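Local coordinates for histone acetyltransferase HPA2 and related acetyltransferases (Corynebacterium glutamicum ATCC 13032, PDB 2QEC) that belongs to the GNAT acetyltransferase family and probably transfers an acyl group, typically acetyl from acetyl-coenzyme A, to an acceptor, at the interface of chains A and B. Sequence-based numbering; all coordinates share one arbitrary frame. Chains: chain A/B, Histone acetyltransferase HPA2 and related acetyltransferases.

The interface of chains A and B. Residues chain A 166, 169-170, 173, 179, 182, 193, 195; chain B 199-202, 204.
The C-terminal tail of chain B, B:Pro199 to B:Val204, lies as an irregular strip across chain A. It passes over helix 166-174 and strands 178-183 and 192-197. B:Met201, a selenomethionine, buries more surface than any other residue of the patch. Its CG lies anti to the carbonyl carbon and beside the backbone N (chi1 -79°), and the chain bends at chi2 and chi3. This folded shape turns the selenium and methyl into chain A. The terminal CE rests against the helix, 3.5 Å from the backbone O of A:Ala169 and 3.6 Å from CB of A:Asn173. A:Asn173 meets it tip to tip, with CG anti to its own backbone N (chi1 -170°). SE lies against the CD and CG corner of the A:Pro179 ring, 3.8 Å from CD, and the two side chains cross obliquely. A:Met195 CE touches the same selenium at 3.9 Å, its chain running at about a right angle to B:Met201.

B:Pro202 is the second apolar wedge. The CG of its ring lies 3.5 Å from the phenol OH of A:Tyr182, and CD points at CD2 of A:Leu193. A:Leu193 also sets its CD1 over the centre of the tyrosine ring, which probably helps to hold that ring in position. The side chains of A:Thr166 and B:Pro202 lie alongside each other and point opposite ways. The A:Thr166 methyl CG2 approaches the terminal carboxylate O of B:Val204 at 3.4 Å.

At the other end, A:Pro179 CG sits 3.3 Å from the carbonyl O of B:Pro199. Shape and apolar packing hold the patch, without polar bonds across it. Two-fold symmetry repeats it with the chains exchanged. The reciprocal tails join the two copies and may support a dimer, though the structure alone does not show that this pairing is biological.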
loop_
_atom_site.group_PDB
_atom_site.type_symbol
_atom_site.label_atom_id
_atom_site.label_comp_id
_atom_site.label_asym_id
_atom_site.label_seq_id
_atom_site.Cartn_x
_atom_site.Cartn_y
_atom_site.Cartn_z
ATOM N N THR A 166 -9.310 -14.720 -7.386
ATOM C CA THR A 166 -9.549 -14.799 -5.941
ATOM C C THR A 166 -8.806 -16.005 -5.369
ATOM O O THR A 166 -8.227 -15.939 -4.284
ATOM C CB THR A 166 -11.051 -14.831 -5.601
ATOM O OG1 THR A 166 -11.609 -13.542 -5.869
ATOM C CG2 THR A 166 -11.313 -15.164 -4.108
ATOM N N ALA A 169 -5.243 -14.948 -4.974
ATOM C CA ALA A 169 -5.261 -13.986 -3.891
ATOM C C ALA A 169 -5.279 -14.668 -2.521
ATOM O O ALA A 169 -4.629 -14.213 -1.583
ATOM C CB ALA A 169 -6.470 -13.073 -4.046
ATOM N N GLN A 170 -6.046 -15.754 -2.412
ATOM C CA GLN A 170 -6.163 -16.515 -1.153
ATOM C C GLN A 170 -4.861 -17.270 -0.812
ATOM O O GLN A 170 -4.469 -17.357 0.363
ATOM C CB GLN A 170 -7.372 -17.482 -1.209
ATOM C CG GLN A 170 -8.665 -16.745 -1.126
ATOM C CD GLN A 170 -9.893 -17.624 -1.291
ATOM O OE1 GLN A 170 -9.833 -18.727 -1.836
ATOM N NE2 GLN A 170 -11.020 -17.118 -0.827
ATOM N N ASN A 173 -2.510 -14.413 0.317
ATOM C CA ASN A 173 -2.929 -14.051 1.667
ATOM C C ASN A 173 -2.433 -15.030 2.738
ATOM O O ASN A 173 -2.039 -14.618 3.813
ATOM C CB ASN A 173 -4.455 -13.910 1.718
ATOM C CG ASN A 173 -4.970 -13.305 3.011
ATOM O OD1 ASN A 173 -5.850 -13.872 3.624
ATOM N ND2 ASN A 173 -4.491 -12.120 3.390
ATOM N N PRO A 179 -4.528 -7.480 1.095
ATOM C CA PRO A 179 -4.987 -6.773 -0.101
ATOM C C PRO A 179 -4.755 -5.256 -0.023
ATOM O O PRO A 179 -4.883 -4.664 1.036
ATOM C CB PRO A 179 -6.506 -7.055 -0.137
ATOM C CG PRO A 179 -6.883 -7.448 1.277
ATOM C CD PRO A 179 -5.642 -8.081 1.869
ATOM N N TYR A 182 -8.450 -3.491 -5.982
ATOM C CA TYR A 182 -8.495 -3.886 -7.394
ATOM C C TYR A 182 -7.994 -2.760 -8.286
ATOM O O TYR A 182 -8.274 -1.585 -8.045
ATOM C CB TYR A 182 -9.910 -4.329 -7.792
ATOM C CG TYR A 182 -10.277 -5.661 -7.200
ATOM C CD1 TYR A 182 -9.917 -6.844 -7.841
ATOM C CD2 TYR A 182 -10.960 -5.733 -5.980
ATOM C CE1 TYR A 182 -10.254 -8.073 -7.286
ATOM C CE2 TYR A 182 -11.298 -6.955 -5.422
ATOM C CZ TYR A 182 -10.952 -8.104 -6.068
ATOM O OH TYR A 182 -11.279 -9.311 -5.510
ATOM N N LEU A 193 -6.152 -7.986 -8.334
ATOM C CA LEU A 193 -6.122 -7.572 -6.932
ATOM C C LEU A 193 -4.656 -7.315 -6.533
ATOM O O LEU A 193 -3.870 -8.235 -6.395
ATOM C CB LEU A 193 -6.729 -8.655 -6.034
ATOM C CG LEU A 193 -6.772 -8.269 -4.527
ATOM C CD1 LEU A 193 -7.468 -6.980 -4.290
ATOM C CD2 LEU A 193 -7.381 -9.335 -3.677
HETATM N N MSE A 195 -1.712 -6.638 -4.101
HETATM C CA MSE A 195 -1.464 -7.106 -2.739
HETATM C C MSE A 195 -0.059 -6.717 -2.280
HETATM O O MSE A 195 0.805 -6.445 -3.086
HETATM C CB MSE A 195 -1.612 -8.634 -2.670
HETATM C CG MSE A 195 -2.914 -9.135 -3.260
HETATM SE SE MSE A 195 -3.280 -10.974 -2.922
HETATM C CE MSE A 195 -3.989 -10.599 -1.345
ATOM N N PRO B 199 -8.456 -3.808 3.339
ATOM C CA PRO B 199 -9.863 -4.097 3.188
ATOM C C PRO B 199 -10.073 -5.587 3.379
ATOM O O PRO B 199 -9.112 -6.347 3.395
ATOM C CB PRO B 199 -10.158 -3.629 1.771
ATOM C CG PRO B 199 -8.887 -3.870 1.033
ATOM C CD PRO B 199 -7.816 -3.520 2.048
ATOM N N ALA B 200 -11.322 -5.995 3.578
ATOM C CA ALA B 200 -11.646 -7.388 3.668
ATOM C C ALA B 200 -11.269 -8.096 2.387
ATOM O O ALA B 200 -11.376 -7.535 1.306
ATOM C CB ALA B 200 -13.139 -7.544 3.940
HETATM N N MSE B 201 -10.779 -9.324 2.526
HETATM C CA MSE B 201 -10.487 -10.182 1.396
HETATM C C MSE B 201 -11.793 -10.511 0.697
HETATM O O MSE B 201 -12.840 -10.467 1.331
HETATM C CB MSE B 201 -9.788 -11.448 1.886
HETATM C CG MSE B 201 -8.273 -11.243 2.182
HETATM SE SE MSE B 201 -7.329 -11.260 0.609
HETATM C CE MSE B 201 -7.534 -13.076 0.029
ATOM N N PRO B 202 -11.751 -10.814 -0.619
ATOM C CA PRO B 202 -12.971 -11.186 -1.304
ATOM C C PRO B 202 -13.500 -12.528 -0.801
ATOM O O PRO B 202 -12.724 -13.471 -0.650
ATOM C CB PRO B 202 -12.543 -11.268 -2.766
ATOM C CG PRO B 202 -11.067 -11.492 -2.736
ATOM C CD PRO B 202 -10.594 -10.770 -1.521
ATOM N N VAL B 204 -15.437 -14.957 -1.942
ATOM C CA VAL B 204 -15.332 -16.142 -2.768
ATOM C C VAL B 204 -14.895 -15.694 -4.154
ATOM O O VAL B 204 -14.622 -14.498 -4.295
ATOM C CB VAL B 204 -16.692 -16.926 -2.802
ATOM C CG1 VAL B 204 -17.886 -15.969 -2.982
ATOM C CG2 VAL B 204 -16.665 -18.027 -3.864
ATOM O OXT VAL B 204 -14.805 -16.480 -5.121
#